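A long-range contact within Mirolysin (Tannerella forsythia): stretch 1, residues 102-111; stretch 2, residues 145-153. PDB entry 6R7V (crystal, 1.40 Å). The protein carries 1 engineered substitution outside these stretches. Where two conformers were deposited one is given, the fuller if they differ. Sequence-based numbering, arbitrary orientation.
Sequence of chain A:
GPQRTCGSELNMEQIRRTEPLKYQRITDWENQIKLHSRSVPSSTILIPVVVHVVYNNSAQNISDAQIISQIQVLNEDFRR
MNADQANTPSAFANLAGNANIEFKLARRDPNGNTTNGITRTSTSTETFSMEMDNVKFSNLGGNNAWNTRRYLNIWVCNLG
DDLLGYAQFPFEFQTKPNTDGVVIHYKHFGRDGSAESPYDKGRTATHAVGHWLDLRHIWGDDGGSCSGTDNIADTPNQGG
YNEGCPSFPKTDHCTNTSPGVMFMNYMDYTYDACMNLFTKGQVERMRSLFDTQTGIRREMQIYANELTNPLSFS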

# COMPACT_ATOMS: atom_id res chain seq x y z
N GLU A 102 -7.21 8.90 6.87
CA GLU A 102 -8.29 9.13 5.90
C GLU A 102 -7.74 9.40 4.52
O GLU A 102 -6.71 10.06 4.40
N PHE A 103 -8.52 9.07 3.49
CA PHE A 103 -8.16 9.27 2.10
C PHE A 103 -9.27 10.03 1.43
O PHE A 103 -10.44 9.72 1.65
N LYS A 104 -8.92 11.06 0.65
CA LYS A 104 -9.94 11.80 -0.08
C LYS A 104 -9.42 12.11 -1.45
O LYS A 104 -8.28 12.57 -1.59
N LEU A 105 -10.28 11.98 -2.47
CA LEU A 105 -9.85 12.37 -3.79
C LEU A 105 -9.61 13.88 -3.83
O LEU A 105 -10.41 14.66 -3.28
N ALA A 106 -8.52 14.29 -4.46
CA ALA A 106 -8.19 15.70 -4.61
C ALA A 106 -9.28 16.47 -5.33
O ALA A 106 -9.94 15.94 -6.21
N ARG A 107 -9.45 17.74 -4.95
CA ARG A 107 -10.42 18.63 -5.58
C ARG A 107 -9.71 19.81 -6.23
O ARG A 107 -10.34 20.60 -6.94
N ARG A 108 -8.40 19.92 -5.99
CA ARG A 108 -7.57 20.98 -6.60
C ARG A 108 -6.34 20.33 -7.19
O ARG A 108 -5.69 19.55 -6.49
N ASP A 109 -6.05 20.60 -8.48
CA ASP A 109 -4.91 19.97 -9.14
C ASP A 109 -3.64 20.79 -8.84
O ASP A 109 -3.75 21.84 -8.19
N PRO A 110 -2.45 20.38 -9.30
CA PRO A 110 -1.24 21.13 -8.95
C PRO A 110 -1.18 22.55 -9.51
O PRO A 110 -0.33 23.32 -9.08
N ASN A 111 -2.06 22.90 -10.47
CA ASN A 111 -2.08 24.25 -11.01
C ASN A 111 -3.20 25.10 -10.37
O ASN A 111 -3.44 26.21 -10.83
N ALA A 145 3.30 11.96 -12.41
CA ALA A 145 2.73 12.15 -11.10
C ALA A 145 2.40 13.62 -10.84
O ALA A 145 3.03 14.53 -11.40
N TRP A 146 1.41 13.83 -9.98
CA TRP A 146 1.10 15.12 -9.40
C TRP A 146 1.97 15.27 -8.17
O TRP A 146 2.05 14.31 -7.38
N ASN A 147 2.55 16.46 -7.99
CA ASN A 147 3.42 16.80 -6.85
C ASN A 147 3.34 15.72 -5.70
O ASN A 147 2.42 15.75 -4.87
N THR A 148 4.34 14.80 -5.63
CA THR A 148 4.29 13.68 -4.68
C THR A 148 4.47 14.10 -3.22
O THR A 148 4.27 13.27 -2.33
N ARG A 149 4.80 15.39 -2.98
CA ARG A 149 4.90 15.88 -1.60
C ARG A 149 3.51 16.15 -1.06
O ARG A 149 3.32 16.24 0.14
N ARG A 150 2.53 16.35 -1.96
CA ARG A 150 1.19 16.74 -1.58
C ARG A 150 0.10 15.73 -1.89
O ARG A 150 -0.95 15.79 -1.24
N TYR A 151 0.30 14.87 -2.87
CA TYR A 151 -0.72 13.89 -3.26
C TYR A 151 -0.17 12.51 -3.23
O TYR A 151 0.98 12.27 -3.61
N LEU A 152 -1.03 11.56 -2.84
CA LEU A 152 -0.77 10.15 -3.09
C LEU A 152 -1.27 9.87 -4.49
O LEU A 152 -2.46 10.02 -4.78
N ASN A 153 -0.35 9.44 -5.36
CA ASN A 153 -0.64 9.07 -6.74
C ASN A 153 -0.88 7.57 -6.85
O ASN A 153 0.00 6.79 -6.45

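Two segments far apart in sequence often meet through a few aromatic side chains, with a single well-placed polar group adding a hydrogen bond to the apolar packing. The contact between residues 102-111 and 145-153 of mirolysin illustrates this principle on a small scale, burying 333 Å² in total.

In the strand that opens the first stretch, Phe103 alone takes part. Glu102, Lys104 and Leu105 are out of reach of the second stretch, whereas Phe103, an m rotamer, leaves its backbone sideways and brings the end of its ring nearer. Its contact is modest: the ring edge meets a methyl of Leu152, with Phe103 CE2 and Leu152 CD2 4.1 Å apart. Leu152, with chi1 t and chi2 p, points toward the first stretch to meet it.

Past the strand, Ala106 points its methyl toward the second stretch, where two aromatic rings receive it, each at its edge. Ala106 CB lies 3.6 Å from Tyr151 CE1 and 4.2 Å from Trp146 CZ3, so this small side chain sits against both rings at once. Arg107 and Arg108 direct their CA-to-CB bonds away, and Arg107 makes no contact here.

Arg108 contributes through its backbone instead. The hydroxyl of Tyr151 donates a hydrogen bond to its carbonyl, with Tyr151 OH and Arg108 O 2.7 Å apart. The tyrosine, chi1 m, points toward the first stretch and reaches a loop carbonyl with the far end of its ring, so one residue supplies both an apolar surface and the one hydrogen bond across the contact.

Asp109, a p rotamer, divides its roles. Its CB packs over a face of Trp146, 4.0 Å from the centroid of the six-membered ring, in a CH-pi contact. The carboxylate leads away and serves its own loop: Asp109 OD1 accepts a hydrogen bond from Asn111 N at 2.8 Å.

Pro110, with the largest covered area of either stretch, completes the packing. Its CD stands 3.8 Å from the centroid of the same six-membered ring of Trp146, only 20° off the normal, forming a second CH-pi contact. Pro110 CG also approaches Tyr151 CE2 at 3.8 Å, so the proline ring touches both aromatics. Trp146 itself, chi1 m, points toward the first stretch, and its backbone is held by the side chain of Asn153: Trp146 N donates to Asn153 OD1 at 2.8 Å, and Asn153 ND2 donates to Trp146 O at 2.9 Å. Asn111 lies beyond the contact.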

# COMPACT_ATOMS: atom_id res chain seq x y z
CB GLU A 102 -9.10 10.39 6.27
CG GLU A 102 -10.07 10.29 7.40
CD GLU A 102 -10.66 11.65 7.77
OE1 GLU A 102 -10.40 12.66 7.09
OE2 GLU A 102 -11.31 11.69 8.82
CB PHE A 103 -7.95 7.93 1.38
CG PHE A 103 -6.84 7.10 1.96
CD1 PHE A 103 -7.06 6.30 3.09
CD2 PHE A 103 -5.56 7.13 1.41
CE1 PHE A 103 -6.02 5.54 3.64
CE2 PHE A 103 -4.52 6.39 1.98
CZ PHE A 103 -4.76 5.59 3.09
CB LYS A 104 -10.35 13.11 0.61
CG LYS A 104 -11.09 12.97 1.93
CD LYS A 104 -11.47 14.36 2.48
CE LYS A 104 -11.81 14.26 3.93
NZ LYS A 104 -12.28 15.55 4.49
CB LEU A 105 -10.91 12.01 -4.82
CG LEU A 105 -11.08 10.50 -5.09
CD1 LEU A 105 -12.31 10.26 -6.00
CD2 LEU A 105 -9.83 9.94 -5.82
CB ALA A 106 -6.89 15.83 -5.39
CB ARG A 107 -11.50 19.09 -4.59
CG ARG A 107 -12.34 17.93 -4.05
CD ARG A 107 -13.20 17.21 -5.10
NE ARG A 107 -13.99 18.11 -5.94
CZ ARG A 107 -15.19 18.60 -5.62
NH1 ARG A 107 -15.76 18.27 -4.47
NH2 ARG A 107 -15.82 19.41 -6.46
CB ARG A 108 -7.17 22.04 -5.57
CG ARG A 108 -8.37 22.81 -5.05
CD ARG A 108 -8.02 23.64 -3.87
NE ARG A 108 -9.21 24.07 -3.14
CZ ARG A 108 -9.21 25.00 -2.20
NH1 ARG A 108 -8.08 25.58 -1.84
NH2 ARG A 108 -10.34 25.34 -1.60
CB ASP A 109 -5.17 19.76 -10.65
CG ASP A 109 -5.09 20.97 -11.55
OD1 ASP A 109 -4.65 22.05 -11.08
OD2 ASP A 109 -5.50 20.86 -12.74
CB PRO A 110 -0.13 20.28 -9.56
CG PRO A 110 -0.70 18.87 -9.51
CD PRO A 110 -2.10 19.10 -9.96
CB ASN A 111 -2.22 24.25 -12.55
CG ASN A 111 -1.06 23.55 -13.19
OD1 ASN A 111 0.05 23.51 -12.63
ND2 ASN A 111 -1.28 22.97 -14.36
CB ALA A 145 3.75 11.69 -10.06
CB TRP A 146 -0.36 15.18 -8.97
CG TRP A 146 -1.36 15.28 -10.09
CD1 TRP A 146 -1.15 15.12 -11.44
CD2 TRP A 146 -2.75 15.57 -9.93
NE1 TRP A 146 -2.32 15.40 -12.13
CE2 TRP A 146 -3.33 15.61 -11.22
CE3 TRP A 146 -3.54 15.93 -8.83
CZ2 TRP A 146 -4.67 15.93 -11.42
CZ3 TRP A 146 -4.89 16.14 -9.03
CH2 TRP A 146 -5.43 16.18 -10.31
CB ASN A 147 3.04 18.16 -6.30
CG ASN A 147 3.98 18.64 -5.22
OD1 ASN A 147 4.83 17.89 -4.69
ND2 ASN A 147 3.79 19.88 -4.80
CB THR A 148 5.28 12.59 -5.07
OG1 THR A 148 6.59 13.15 -5.08
CG2 THR A 148 4.96 11.99 -6.42
CB ARG A 149 5.70 17.19 -1.55
CG ARG A 149 7.08 17.10 -2.18
CD ARG A 149 7.82 18.44 -2.13
NE ARG A 149 8.09 18.93 -0.77
CZ ARG A 149 8.97 18.39 0.06
NH1 ARG A 149 9.63 17.29 -0.28
NH2 ARG A 149 9.17 18.92 1.26
CB ARG A 150 0.83 18.05 -2.27
CG ARG A 150 1.71 19.19 -1.73
CD ARG A 150 1.43 20.52 -2.36
NE ARG A 150 2.66 21.30 -2.36
CZ ARG A 150 2.77 22.54 -2.84
NH1 ARG A 150 1.71 23.16 -3.34
NH2 ARG A 150 3.94 23.16 -2.81
CB TYR A 151 -1.18 14.14 -4.73
CG TYR A 151 -1.67 15.54 -5.02
CD1 TYR A 151 -3.03 15.85 -4.98
CD2 TYR A 151 -0.79 16.53 -5.46
CE1 TYR A 151 -3.49 17.12 -5.32
CE2 TYR A 151 -1.25 17.79 -5.86
CZ TYR A 151 -2.60 18.08 -5.77
OH TYR A 151 -3.04 19.33 -6.11
CB LEU A 152 -1.44 9.21 -2.08
CG LEU A 152 -1.63 7.72 -2.50
CD1 LEU A 152 -0.28 6.99 -2.71
CD2 LEU A 152 -2.42 6.94 -1.47
CB ASN A 153 0.52 9.44 -7.65
CG ASN A 153 0.70 10.91 -7.84
OD1 ASN A 153 0.30 11.49 -8.86
ND2 ASN A 153 1.31 11.56 -6.87